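Local structure of carboxypeptidase A (Helicoverpa armigera, 1JQG) at residues M48-S53 with K62-K67; H24-V29 with L86-V91; V174-L179 with I211-L216; A190-I195 with I215-N220. The protein is a zinc-containing procarboxypeptidase of the M14 family, which probably trims C-terminal residues from peptides once its activation peptide is removed. One frame throughout, in Å; residues are numbered along the deposited sequence.

Contact 1 (M48-S53 with K62-K67); sequences MLDVWS and KVLVPK
Ser53 and Lys62 meet at the loop end of a beta hairpin in the activation peptide. Ser53 OG accepts the backbone N-H of Lys62, with 2.7 Å between OG and N and a bend to 142° at the hydrogen. A chi1 of 50° sets OG between the backbone N and carbonyl carbon of Ser53, where it faces that donor. In return, Ser53 N donates to Lys62 O. An alanine at Ser53 would probably leave Lys62 N dependent on its weak 3.1 Å bond to Ser53 O.

Further along, Asp50 and Leu64 form an antiparallel hydrogen-bonded pair, with Leu64 N 2.7 Å from Asp50 O. On the sheet face that carries Val51 and Val63, Val63 CG2 packs 3.7 Å from Leu49 CB. Phe73 of helix 70-80 touches both Leu49 and Val63.

The Trp52 indole meets Leu64 obliquely, with NE1 3.7 Å from Leu64 CB. Phe395 packs edge-to-face with this indole. Lys62 NZ forms a salt bridge with Asp393. The Trp52 and Lys62 side of the hairpin thus meets the enzyme moiety, and the Asp50 side chain is about 10 Å from the zinc. Asp50 OD2 pairs with Arg183 and also accepts a weak bond from Trp52 NE1 at 3.1 Å.

Contact 2 (H24-V29 with L86-V91); sequences HAVYQV and LEVENV
Val26 faces two residues at once, Glu87 and Val88, in a classic beta bulge. The bulge lies between strand 25-30 and edge strand 83-88 of the antiparallel sheet in the activation peptide. Val26 O accepts Glu87 N at 3.0 Å and, more weakly, Val88 N at 3.3 Å. Val26 N completes the pair with Val88 O.

The register shift brings Tyr27 opposite Leu86. Leu86 CD1 sits over one face of the Tyr27 ring as a CH-pi contact, 4.2 Å from its centroid and displaced toward the rim. The same methyl touches Ala25 CB at 3.6 Å. The Tyr27 hydroxyl has a weak bond to Arg70, and the ring also meets Phe73. An alanine at Tyr27 would probably leave Leu86 CD1 without its aromatic support and Arg70 without that bond.

On the opposite face of the sheet, the side chains of Val26 and Val91 cross at about a right angle. The packing is tight, with Val26 CG2 3.4 Å from Val91 CG1. Glu87 runs beside Val26 and forms a salt bridge with Lys62. Past the bulge, Val91 N donates to His24 O at 2.9 Å.

Contact 3 (V174-L179 with I211-L216); sequences VMMQSL and IDWIIL
The Trp213 indole and Val174 lie side by side and point the same way. Over one face of the Trp213 indole sit Val174 CB, 3.8 Å above the plane, and Ile211 CG2, 3.6 Å above it. Both are offset toward the rim. Val174 CG1 and Met176 CE approach the ring obliquely, CG1 at 3.7 Å from Trp213 CZ3 and CE at 4.0 Å from the same atom. The Met176 chain is bent at chi3 (-48°), which swings CE back to the indole. Trp213 NE1 donates to Leu207 O, which helps fix the rotation of the ring. Val174 CG2 also touches Ile211 CG2 at 3.5 Å.

The backbones form a parallel ladder, their axes 9° apart. Val174 N, Met176 N and Ser178 N donate to Asp212 O, Ile214 O and Leu216 O. Ile214 N and Leu216 N donate back to Val174 O and Met176 O.

On the opposite face of the sheet, Met175 CG rests 3.7 Å from Ile214 CG2. Gln177 and Leu216 meet more loosely at their CB atoms. The buried Gln177 amide is held by Asp304 and, weakly, by Tyr302. Its side chain is about 6 Å from that of the zinc ligand His306.

Strand 173-178 lies between strands 212-216 and 299-307 in the mixed sheet of the carboxypeptidase fold. Helix 402-421 packs on the sheet face that carries Trp213, touching Val174 and Met176 as well. Helix 187-200 reaches Trp213 and Ile215 on this face too. Helix 283-294 touches Met175, Gln177 and Leu216 on the other.

Contact 4 (A190-I195 with I215-N220); sequences ATLYAI and ILPVAN
Ile215 points at helix 187-200 and meets it with both branches. Its CG2 lies 3.3 Å from Thr191 OG1, a close approach. The two side chains slide past each other in opposite directions. The other branch is extended at chi2 (-176°), which carries Ile215 CD1 to Ile195 CG1, 3.8 Å away. The same CD1 is 4.1 Å from Ala194 CB. Ile195 crosses Ile215 obliquely, and its own CD1 also reaches Ile215 CG2.

Leu216 turns away from the helix. It packs instead on Ile156 and Tyr158 of strand 155-161.

At Pro217 the strand has ended, and the ring returns to the helix. Three side chains cross it at about a right angle. Thr191 CG2 is 3.7 Å from Pro217 CA. Leu192 CD1 touches Pro217 CB, and Ile195 CD1 touches Pro217 CG. Pro217 O accepts a hydrogen bond from Ser178 OG on the adjacent strand. Farther on, Ala219 forms a backbone hydrogen bond with Ser178, and Asn220 takes the N-cap position of helix 221-228.

No hydrogen bond joins the two segments, so the contact rests on buried packing. Helix 187-200 lies in the connection between the parallel strands 173-178 and 212-216 and packs against both. This is the packing of a beta-alpha-beta crossover, here within the alpha/beta fold of the M14 carboxypeptidases.

Overall arrangement
The chain enters contact 2 with its first strand, 25-30, and leaves it at 86-91, closing most of the activation peptide into one loop. Contact 1 is nested inside that loop as a short hairpin. The two meet through neighbouring strands 25-30 and 61-65 of one antiparallel sheet. Contacts 3 and 4 come later, in the carboxypeptidase part. Contact 3 closes the loop from 174-179 to 211-216. Contact 4 starts within that loop, at 190-195, and ends on the same strand, sharing Ile215 and Leu216. Together they tie two parallel strands to helix 187-200, which lies in the connection between them. Contacts 1 and 3 have centres about 31 Å apart, on opposite sides of the chain's centre.

Contact 1 (M48-S53 with K62-K67)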
loop_
_atom_site.group_PDB
_atom_site.type_symbol
_atom_site.label_atom_id
_atom_site.label_comp_id
_atom_site.label_asym_id
_atom_site.label_seq_id
_atom_site.Cartn_x
_atom_site.Cartn_y
_atom_site.Cartn_z
ATOM N N MET A 48 -18.325 -8.503 -9.317
ATOM C CA MET A 48 -17.520 -7.300 -9.115
ATOM C C MET A 48 -17.582 -6.726 -7.705
ATOM O O MET A 48 -17.931 -5.563 -7.485
ATOM C CB MET A 48 -17.851 -6.235 -10.164
ATOM C CG MET A 48 -17.597 -6.663 -11.607
ATOM S SD MET A 48 -18.254 -5.572 -12.865
ATOM C CE MET A 48 -20.003 -5.767 -12.776
ATOM N N LEU A 49 -17.317 -7.564 -6.717
ATOM C CA LEU A 49 -17.331 -7.166 -5.316
ATOM C C LEU A 49 -15.981 -6.602 -4.869
ATOM O O LEU A 49 -14.953 -6.884 -5.462
ATOM C CB LEU A 49 -17.705 -8.348 -4.394
ATOM C CG LEU A 49 -19.019 -9.060 -4.780
ATOM C CD1 LEU A 49 -19.164 -10.382 -4.032
ATOM C CD2 LEU A 49 -20.178 -8.096 -4.513
ATOM N N ASP A 50 -16.006 -5.833 -3.798
ATOM C CA ASP A 50 -14.795 -5.279 -3.203
ATOM C C ASP A 50 -14.205 -6.290 -2.209
ATOM O O ASP A 50 -14.652 -6.386 -1.058
ATOM C CB ASP A 50 -15.136 -3.953 -2.510
ATOM C CG ASP A 50 -13.917 -3.218 -2.001
ATOM O OD1 ASP A 50 -12.795 -3.666 -2.304
ATOM O OD2 ASP A 50 -14.043 -2.204 -1.285
ATOM N N VAL A 51 -13.216 -7.036 -2.658
ATOM C CA VAL A 51 -12.499 -7.999 -1.838
ATOM C C VAL A 51 -11.380 -7.365 -1.032
ATOM O O VAL A 51 -10.324 -6.985 -1.576
ATOM C CB VAL A 51 -11.889 -9.108 -2.725
ATOM C CG1 VAL A 51 -11.165 -10.142 -1.865
ATOM C CG2 VAL A 51 -12.995 -9.744 -3.551
ATOM N N TRP A 52 -11.622 -7.142 0.237
ATOM C CA TRP A 52 -10.611 -6.572 1.146
ATOM C C TRP A 52 -9.483 -7.565 1.422
ATOM O O TRP A 52 -8.335 -7.172 1.424
ATOM C CB TRP A 52 -11.288 -6.190 2.473
ATOM C CG TRP A 52 -12.222 -5.033 2.366
ATOM C CD1 TRP A 52 -12.558 -4.344 1.221
ATOM C CD2 TRP A 52 -12.980 -4.419 3.416
ATOM N NE1 TRP A 52 -13.455 -3.348 1.506
ATOM C CE2 TRP A 52 -13.726 -3.383 2.858
ATOM C CE3 TRP A 52 -13.071 -4.649 4.790
ATOM C CZ2 TRP A 52 -14.560 -2.559 3.622
ATOM C CZ3 TRP A 52 -13.918 -3.836 5.556
ATOM C CH2 TRP A 52 -14.658 -2.790 4.956
ATOM N N SER A 53 -9.834 -8.849 1.596
ATOM C CA SER A 53 -8.831 -9.883 1.843
ATOM C C SER A 53 -9.304 -11.224 1.302
ATOM O O SER A 53 -10.460 -11.592 1.467
ATOM C CB SER A 53 -8.495 -10.038 3.330
ATOM O OG SER A 53 -9.717 -10.159 4.049
ATOM N N LYS A 62 -12.303 -11.080 3.944
ATOM C CA LYS A 62 -13.361 -10.097 4.090
ATOM C C LYS A 62 -13.739 -9.465 2.747
ATOM O O LYS A 62 -12.879 -9.178 1.919
ATOM C CB LYS A 62 -12.933 -9.048 5.107
ATOM C CG LYS A 62 -12.890 -9.566 6.524
ATOM C CD LYS A 62 -12.943 -8.473 7.581
ATOM C CE LYS A 62 -12.699 -9.080 8.961
ATOM N NZ LYS A 62 -12.343 -8.119 10.037
ATOM N N VAL A 63 -15.059 -9.293 2.548
ATOM C CA VAL A 63 -15.529 -8.691 1.292
ATOM C C VAL A 63 -16.662 -7.704 1.537
ATOM O O VAL A 63 -17.532 -7.960 2.378
ATOM C CB VAL A 63 -15.937 -9.815 0.298
ATOM C CG1 VAL A 63 -16.899 -10.780 0.962
ATOM C CG2 VAL A 63 -16.441 -9.317 -1.045
ATOM N N LEU A 64 -16.591 -6.547 0.845
ATOM C CA LEU A 64 -17.651 -5.552 0.955
ATOM C C LEU A 64 -18.748 -5.772 -0.083
ATOM O O LEU A 64 -18.472 -5.783 -1.266
ATOM C CB LEU A 64 -17.039 -4.156 0.777
ATOM C CG LEU A 64 -17.999 -2.963 0.948
ATOM C CD1 LEU A 64 -18.421 -2.940 2.406
ATOM C CD2 LEU A 64 -17.272 -1.720 0.512
ATOM N N VAL A 65 -19.951 -6.084 0.337
ATOM C CA VAL A 65 -21.060 -6.427 -0.544
ATOM C C VAL A 65 -22.180 -5.387 -0.517
ATOM O O VAL A 65 -22.724 -5.002 0.525
ATOM C CB VAL A 65 -21.679 -7.788 -0.162
ATOM C CG1 VAL A 65 -22.891 -8.095 -1.064
ATOM C CG2 VAL A 65 -20.614 -8.893 -0.074
ATOM N N PRO A 66 -22.514 -4.837 -1.670
ATOM C CA PRO A 66 -23.591 -3.861 -1.832
ATOM C C PRO A 66 -24.939 -4.356 -1.349
ATOM O O PRO A 66 -25.263 -5.542 -1.391
ATOM C CB PRO A 66 -23.615 -3.569 -3.334
ATOM C CG PRO A 66 -22.217 -3.887 -3.773
ATOM C CD PRO A 66 -21.849 -5.112 -2.972
ATOM N N LYS A 67 -25.831 -3.438 -0.979
ATOM C CA LYS A 67 -27.158 -3.780 -0.480
ATOM C C LYS A 67 -28.003 -4.556 -1.482
ATOM O O LYS A 67 -28.712 -5.512 -1.141
ATOM C CB LYS A 67 -27.907 -2.522 -0.089
ATOM C CG LYS A 67 -29.284 -2.721 0.538
ATOM C CD LYS A 67 -29.726 -1.349 1.076
ATOM C CE LYS A 67 -29.726 -0.286 -0.014
ATOM N NZ LYS A 67 -29.748 1.112 0.501
#

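Contact 2 (H24-V29 with L86-V91)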
loop_
_atom_site.group_PDB
_atom_site.type_symbol
_atom_site.label_atom_id
_atom_site.label_comp_id
_atom_site.label_asym_id
_atom_site.label_seq_id
_atom_site.Cartn_x
_atom_site.Cartn_y
_atom_site.Cartn_z
ATOM N N HIS A 24 -24.329 -1.030 2.567
ATOM C CA HIS A 24 -23.263 -1.971 2.241
ATOM C C HIS A 24 -22.853 -2.767 3.488
ATOM O O HIS A 24 -22.650 -2.190 4.555
ATOM C CB HIS A 24 -22.076 -1.234 1.646
ATOM C CG HIS A 24 -22.187 -0.874 0.217
ATOM N ND1 HIS A 24 -23.376 -0.437 -0.331
ATOM C CD2 HIS A 24 -21.298 -0.871 -0.810
ATOM C CE1 HIS A 24 -23.222 -0.174 -1.626
ATOM N NE2 HIS A 24 -21.956 -0.435 -1.926
ATOM N N ALA A 25 -22.723 -4.087 3.337
ATOM C CA ALA A 25 -22.327 -4.947 4.444
ATOM C C ALA A 25 -20.997 -5.675 4.191
ATOM O O ALA A 25 -20.604 -6.100 3.104
ATOM C CB ALA A 25 -23.356 -6.025 4.726
ATOM N N VAL A 26 -20.256 -5.872 5.281
ATOM C CA VAL A 26 -18.990 -6.576 5.263
ATOM C C VAL A 26 -19.218 -8.010 5.708
ATOM O O VAL A 26 -19.789 -8.233 6.785
ATOM C CB VAL A 26 -17.933 -5.898 6.178
ATOM C CG1 VAL A 26 -16.687 -6.759 6.343
ATOM C CG2 VAL A 26 -17.536 -4.568 5.542
ATOM N N TYR A 27 -18.786 -8.939 4.870
ATOM C CA TYR A 27 -18.945 -10.355 5.168
ATOM C C TYR A 27 -17.583 -10.998 5.421
ATOM O O TYR A 27 -16.529 -10.529 4.956
ATOM C CB TYR A 27 -19.669 -11.061 4.032
ATOM C CG TYR A 27 -21.165 -10.833 3.965
ATOM C CD1 TYR A 27 -21.676 -9.783 3.215
ATOM C CD2 TYR A 27 -22.067 -11.675 4.612
ATOM C CE1 TYR A 27 -23.046 -9.583 3.108
ATOM C CE2 TYR A 27 -23.432 -11.461 4.542
ATOM C CZ TYR A 27 -23.912 -10.414 3.781
ATOM O OH TYR A 27 -25.251 -10.186 3.685
ATOM N N GLN A 28 -17.586 -12.084 6.170
ATOM C CA GLN A 28 -16.394 -12.886 6.414
ATOM C C GLN A 28 -16.614 -14.278 5.820
ATOM O O GLN A 28 -17.496 -14.989 6.303
ATOM C CB GLN A 28 -16.097 -12.878 7.907
ATOM C CG GLN A 28 -14.932 -13.748 8.306
ATOM C CD GLN A 28 -14.829 -13.931 9.817
ATOM O OE1 GLN A 28 -14.973 -15.077 10.287
ATOM N NE2 GLN A 28 -14.592 -12.819 10.508
ATOM N N VAL A 29 -15.899 -14.594 4.741
ATOM C CA VAL A 29 -16.048 -15.892 4.095
ATOM C C VAL A 29 -14.992 -16.869 4.596
ATOM O O VAL A 29 -13.830 -16.520 4.597
ATOM C CB VAL A 29 -15.996 -15.801 2.562
ATOM C CG1 VAL A 29 -17.079 -14.792 2.155
ATOM C CG2 VAL A 29 -14.672 -15.342 1.991
ATOM N N LEU A 86 -22.024 -12.247 8.710
ATOM C CA LEU A 86 -22.246 -10.829 8.759
ATOM C C LEU A 86 -21.467 -10.144 9.894
ATOM O O LEU A 86 -21.805 -10.248 11.066
ATOM C CB LEU A 86 -23.728 -10.383 8.891
ATOM C CG LEU A 86 -24.081 -8.904 8.684
ATOM C CD1 LEU A 86 -23.908 -8.529 7.202
ATOM C CD2 LEU A 86 -25.479 -8.522 9.132
ATOM N N GLU A 87 -20.462 -9.355 9.485
ATOM C CA GLU A 87 -19.644 -8.619 10.412
ATOM C C GLU A 87 -20.182 -7.217 10.648
ATOM O O GLU A 87 -20.176 -6.682 11.750
ATOM C CB GLU A 87 -18.190 -8.578 9.914
ATOM C CG GLU A 87 -17.254 -7.910 10.940
ATOM C CD GLU A 87 -15.792 -8.014 10.545
ATOM O OE1 GLU A 87 -15.223 -9.090 10.806
ATOM O OE2 GLU A 87 -15.258 -7.021 9.994
ATOM N N VAL A 88 -20.503 -6.542 9.562
ATOM C CA VAL A 88 -20.982 -5.168 9.566
ATOM C C VAL A 88 -22.196 -5.069 8.648
ATOM O O VAL A 88 -22.064 -5.308 7.461
ATOM C CB VAL A 88 -19.935 -4.165 9.105
ATOM C CG1 VAL A 88 -20.425 -2.727 9.318
ATOM C CG2 VAL A 88 -18.586 -4.306 9.806
ATOM N N GLU A 89 -23.347 -4.712 9.185
ATOM C CA GLU A 89 -24.573 -4.639 8.395
ATOM C C GLU A 89 -24.638 -3.366 7.564
ATOM O O GLU A 89 -25.209 -3.381 6.474
ATOM C CB GLU A 89 -25.803 -4.774 9.305
ATOM C CG GLU A 89 -27.106 -4.915 8.519
ATOM C CD GLU A 89 -28.284 -5.244 9.429
ATOM O OE1 GLU A 89 -28.526 -6.467 9.545
ATOM O OE2 GLU A 89 -28.920 -4.323 9.991
ATOM N N ASN A 90 -24.103 -2.269 8.114
ATOM C CA ASN A 90 -24.054 -1.011 7.360
ATOM C C ASN A 90 -22.732 -0.308 7.628
ATOM O O ASN A 90 -22.582 0.279 8.695
ATOM C CB ASN A 90 -25.229 -0.129 7.747
ATOM C CG ASN A 90 -25.401 1.077 6.837
ATOM O OD1 ASN A 90 -24.702 1.320 5.845
ATOM N ND2 ASN A 90 -26.373 1.907 7.177
ATOM N N VAL A 91 -21.798 -0.379 6.688
ATOM C CA VAL A 91 -20.500 0.258 6.801
ATOM C C VAL A 91 -20.519 1.786 6.890
ATOM O O VAL A 91 -19.522 2.414 7.243
ATOM C CB VAL A 91 -19.535 -0.134 5.652
ATOM C CG1 VAL A 91 -19.231 -1.609 5.598
ATOM C CG2 VAL A 91 -20.113 0.334 4.321
#

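Contact 3 (V174-L179 with I211-L216)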
loop_
_atom_site.group_PDB
_atom_site.type_symbol
_atom_site.label_atom_id
_atom_site.label_comp_id
_atom_site.label_asym_id
_atom_site.label_seq_id
_atom_site.Cartn_x
_atom_site.Cartn_y
_atom_site.Cartn_z
ATOM N N VAL A 174 17.828 2.918 -1.586
ATOM C CA VAL A 174 16.647 2.305 -1.010
ATOM C C VAL A 174 15.391 3.105 -1.397
ATOM O O VAL A 174 15.279 4.286 -1.053
ATOM C CB VAL A 174 16.759 2.230 0.533
ATOM C CG1 VAL A 174 15.461 1.708 1.149
ATOM C CG2 VAL A 174 17.959 1.380 0.907
ATOM N N MET A 175 14.531 2.503 -2.214
ATOM C CA MET A 175 13.327 3.215 -2.643
ATOM C C MET A 175 12.176 2.807 -1.736
ATOM O O MET A 175 12.011 1.643 -1.396
ATOM C CB MET A 175 13.011 2.990 -4.134
ATOM C CG MET A 175 12.024 4.012 -4.668
ATOM S SD MET A 175 11.666 3.821 -6.393
ATOM C CE MET A 175 10.044 4.581 -6.477
ATOM N N MET A 176 11.316 3.763 -1.436
ATOM C CA MET A 176 10.114 3.493 -0.617
ATOM C C MET A 176 8.920 4.282 -1.122
ATOM O O MET A 176 9.053 5.411 -1.607
ATOM C CB MET A 176 10.516 3.892 0.784
ATOM C CG MET A 176 9.490 3.743 1.868
ATOM S SD MET A 176 10.052 4.727 3.290
ATOM C CE MET A 176 11.738 4.197 3.393
ATOM N N GLN A 177 7.755 3.656 -1.138
ATOM C CA GLN A 177 6.545 4.338 -1.616
ATOM C C GLN A 177 5.289 3.906 -0.882
ATOM O O GLN A 177 5.203 2.825 -0.373
ATOM C CB GLN A 177 6.268 4.115 -3.109
ATOM C CG GLN A 177 6.140 2.648 -3.504
ATOM C CD GLN A 177 5.889 2.465 -4.985
ATOM O OE1 GLN A 177 6.702 2.973 -5.755
ATOM N NE2 GLN A 177 4.803 1.774 -5.347
ATOM N N SER A 178 4.264 4.733 -0.909
ATOM C CA SER A 178 3.009 4.466 -0.262
ATOM C C SER A 178 1.842 5.113 -1.006
ATOM O O SER A 178 2.059 5.870 -1.925
ATOM C CB SER A 178 3.019 4.902 1.227
ATOM O OG SER A 178 3.170 6.296 1.396
ATOM N N LEU A 179 0.626 4.710 -0.623
ATOM C CA LEU A 179 -0.591 5.250 -1.196
ATOM C C LEU A 179 -0.811 4.931 -2.665
ATOM O O LEU A 179 -1.551 5.593 -3.347
ATOM C CB LEU A 179 -0.702 6.747 -0.921
ATOM C CG LEU A 179 -1.059 7.158 0.525
ATOM C CD1 LEU A 179 -1.233 8.661 0.669
ATOM C CD2 LEU A 179 -2.298 6.477 1.088
ATOM N N ILE A 211 23.692 5.360 2.908
ATOM C CA ILE A 211 22.576 5.017 2.068
ATOM C C ILE A 211 21.893 6.233 1.434
ATOM O O ILE A 211 21.636 7.231 2.116
ATOM C CB ILE A 211 21.534 4.172 2.845
ATOM C CG1 ILE A 211 22.177 2.914 3.467
ATOM C CG2 ILE A 211 20.408 3.717 1.908
ATOM C CD1 ILE A 211 21.309 2.119 4.415
ATOM N N ASP A 212 21.599 6.128 0.152
ATOM C CA ASP A 212 20.778 7.116 -0.561
ATOM C C ASP A 212 19.301 6.715 -0.642
ATOM O O ASP A 212 19.020 5.527 -0.831
ATOM C CB ASP A 212 21.295 7.256 -1.989
ATOM C CG ASP A 212 22.514 8.120 -2.106
ATOM O OD1 ASP A 212 22.939 8.730 -1.119
ATOM O OD2 ASP A 212 23.118 8.208 -3.207
ATOM N N TRP A 213 18.392 7.610 -0.297
ATOM C CA TRP A 213 16.977 7.248 -0.186
ATOM C C TRP A 213 16.088 8.017 -1.168
ATOM O O TRP A 213 16.294 9.168 -1.557
ATOM C CB TRP A 213 16.441 7.448 1.221
ATOM C CG TRP A 213 17.248 6.833 2.311
ATOM C CD1 TRP A 213 18.479 7.232 2.779
ATOM C CD2 TRP A 213 16.872 5.722 3.125
ATOM N NE1 TRP A 213 18.889 6.428 3.814
ATOM C CE2 TRP A 213 17.915 5.498 4.048
ATOM C CE3 TRP A 213 15.746 4.899 3.190
ATOM C CZ2 TRP A 213 17.867 4.469 5.002
ATOM C CZ3 TRP A 213 15.697 3.892 4.104
ATOM C CH2 TRP A 213 16.753 3.669 5.002
ATOM N N ILE A 214 15.048 7.306 -1.638
ATOM C CA ILE A 214 14.035 7.839 -2.509
ATOM C C ILE A 214 12.732 7.530 -1.794
ATOM O O ILE A 214 12.393 6.365 -1.558
ATOM C CB ILE A 214 14.065 7.217 -3.910
ATOM C CG1 ILE A 214 15.313 7.671 -4.691
ATOM C CG2 ILE A 214 12.803 7.595 -4.713
ATOM C CD1 ILE A 214 15.516 7.034 -6.050
ATOM N N ILE A 215 11.944 8.564 -1.479
ATOM C CA ILE A 215 10.669 8.373 -0.808
ATOM C C ILE A 215 9.554 9.066 -1.550
ATOM O O ILE A 215 9.597 10.286 -1.715
ATOM C CB ILE A 215 10.745 8.861 0.652
ATOM C CG1 ILE A 215 11.877 8.126 1.401
ATOM C CG2 ILE A 215 9.404 8.637 1.359
ATOM C CD1 ILE A 215 12.004 8.452 2.871
ATOM N N LEU A 216 8.527 8.294 -1.910
ATOM C CA LEU A 216 7.339 8.809 -2.602
ATOM C C LEU A 216 6.101 8.612 -1.715
ATOM O O LEU A 216 5.524 7.520 -1.619
ATOM C CB LEU A 216 7.171 8.098 -3.958
ATOM C CG LEU A 216 5.932 8.407 -4.793
ATOM C CD1 LEU A 216 5.842 9.861 -5.222
ATOM C CD2 LEU A 216 5.883 7.596 -6.083
#

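Contact 4 (A190-I195 with I215-N220)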
loop_
_atom_site.group_PDB
_atom_site.type_symbol
_atom_site.label_atom_id
_atom_site.label_comp_id
_atom_site.label_asym_id
_atom_site.label_seq_id
_atom_site.Cartn_x
_atom_site.Cartn_y
_atom_site.Cartn_z
ATOM N N ALA A 190 3.595 5.811 7.731
ATOM C CA ALA A 190 4.796 4.986 7.728
ATOM C C ALA A 190 5.923 5.599 6.911
ATOM O O ALA A 190 7.072 5.726 7.324
ATOM C CB ALA A 190 4.472 3.624 7.155
ATOM N N THR A 191 5.611 6.075 5.709
ATOM C CA THR A 191 6.575 6.698 4.818
ATOM C C THR A 191 6.951 8.085 5.288
ATOM O O THR A 191 8.002 8.668 5.018
ATOM C CB THR A 191 5.982 6.730 3.377
ATOM O OG1 THR A 191 6.959 6.657 2.346
ATOM C CG2 THR A 191 5.053 7.913 3.193
ATOM N N LEU A 192 6.076 8.737 6.043
ATOM C CA LEU A 192 6.298 10.064 6.581
ATOM C C LEU A 192 7.227 10.000 7.777
ATOM O O LEU A 192 7.959 10.914 8.199
ATOM C CB LEU A 192 4.924 10.674 6.961
ATOM C CG LEU A 192 4.404 11.876 6.143
ATOM C CD1 LEU A 192 4.707 11.731 4.686
ATOM C CD2 LEU A 192 2.920 12.037 6.397
ATOM N N TYR A 193 7.183 8.869 8.488
ATOM C CA TYR A 193 8.020 8.700 9.674
ATOM C C TYR A 193 9.448 8.516 9.221
ATOM O O TYR A 193 10.368 9.042 9.854
ATOM C CB TYR A 193 7.523 7.511 10.509
ATOM C CG TYR A 193 8.071 7.455 11.913
ATOM C CD1 TYR A 193 7.389 8.097 12.953
ATOM C CD2 TYR A 193 9.241 6.793 12.210
ATOM C CE1 TYR A 193 7.886 8.057 14.257
ATOM C CE2 TYR A 193 9.722 6.745 13.498
ATOM C CZ TYR A 193 9.054 7.388 14.511
ATOM O OH TYR A 193 9.583 7.322 15.774
ATOM N N ALA A 194 9.612 7.785 8.112
ATOM C CA ALA A 194 10.935 7.568 7.521
ATOM C C ALA A 194 11.642 8.867 7.138
ATOM O O ALA A 194 12.868 9.045 7.219
ATOM C CB ALA A 194 10.833 6.646 6.331
ATOM N N ILE A 195 10.895 9.839 6.618
ATOM C CA ILE A 195 11.393 11.178 6.326
ATOM C C ILE A 195 11.780 11.883 7.624
ATOM O O ILE A 195 12.754 12.653 7.677
ATOM C CB ILE A 195 10.312 11.993 5.579
ATOM C CG1 ILE A 195 10.080 11.407 4.184
ATOM C CG2 ILE A 195 10.699 13.440 5.467
ATOM C CD1 ILE A 195 8.941 12.006 3.381
ATOM N N ILE A 215 11.944 8.564 -1.479
ATOM C CA ILE A 215 10.669 8.373 -0.808
ATOM C C ILE A 215 9.554 9.066 -1.550
ATOM O O ILE A 215 9.597 10.286 -1.715
ATOM C CB ILE A 215 10.745 8.861 0.652
ATOM C CG1 ILE A 215 11.877 8.126 1.401
ATOM C CG2 ILE A 215 9.404 8.637 1.359
ATOM C CD1 ILE A 215 12.004 8.452 2.871
ATOM N N LEU A 216 8.527 8.294 -1.910
ATOM C CA LEU A 216 7.339 8.809 -2.602
ATOM C C LEU A 216 6.101 8.612 -1.715
ATOM O O LEU A 216 5.524 7.520 -1.619
ATOM C CB LEU A 216 7.171 8.098 -3.958
ATOM C CG LEU A 216 5.932 8.407 -4.793
ATOM C CD1 LEU A 216 5.842 9.861 -5.222
ATOM C CD2 LEU A 216 5.883 7.596 -6.083
ATOM N N PRO A 217 5.705 9.648 -0.975
ATOM C CA PRO A 217 4.580 9.599 -0.046
ATOM C C PRO A 217 3.261 9.245 -0.701
ATOM O O PRO A 217 2.516 8.378 -0.235
ATOM C CB PRO A 217 4.634 10.916 0.663
ATOM C CG PRO A 217 6.045 11.436 0.472
ATOM C CD PRO A 217 6.423 10.936 -0.906
ATOM N N VAL A 218 2.780 9.996 -1.684
ATOM C CA VAL A 218 1.519 9.855 -2.349
ATOM C C VAL A 218 1.661 9.428 -3.807
ATOM O O VAL A 218 1.774 10.199 -4.741
ATOM C CB VAL A 218 0.689 11.155 -2.318
ATOM C CG1 VAL A 218 -0.748 10.855 -2.748
ATOM C CG2 VAL A 218 0.696 11.758 -0.926
ATOM N N ALA A 219 1.616 8.105 -4.027
ATOM C CA ALA A 219 1.779 7.534 -5.349
ATOM C C ALA A 219 0.536 7.635 -6.216
ATOM O O ALA A 219 0.687 7.614 -7.453
ATOM C CB ALA A 219 2.201 6.092 -5.244
ATOM N N ASN A 220 -0.593 7.885 -5.583
ATOM C CA ASN A 220 -1.880 7.999 -6.261
ATOM C C ASN A 220 -2.683 9.209 -5.769
ATOM O O ASN A 220 -3.671 9.104 -5.054
ATOM C CB ASN A 220 -2.657 6.693 -6.020
ATOM C CG ASN A 220 -3.937 6.578 -6.829
ATOM O OD1 ASN A 220 -4.700 5.656 -6.537
ATOM N ND2 ASN A 220 -4.179 7.466 -7.771
#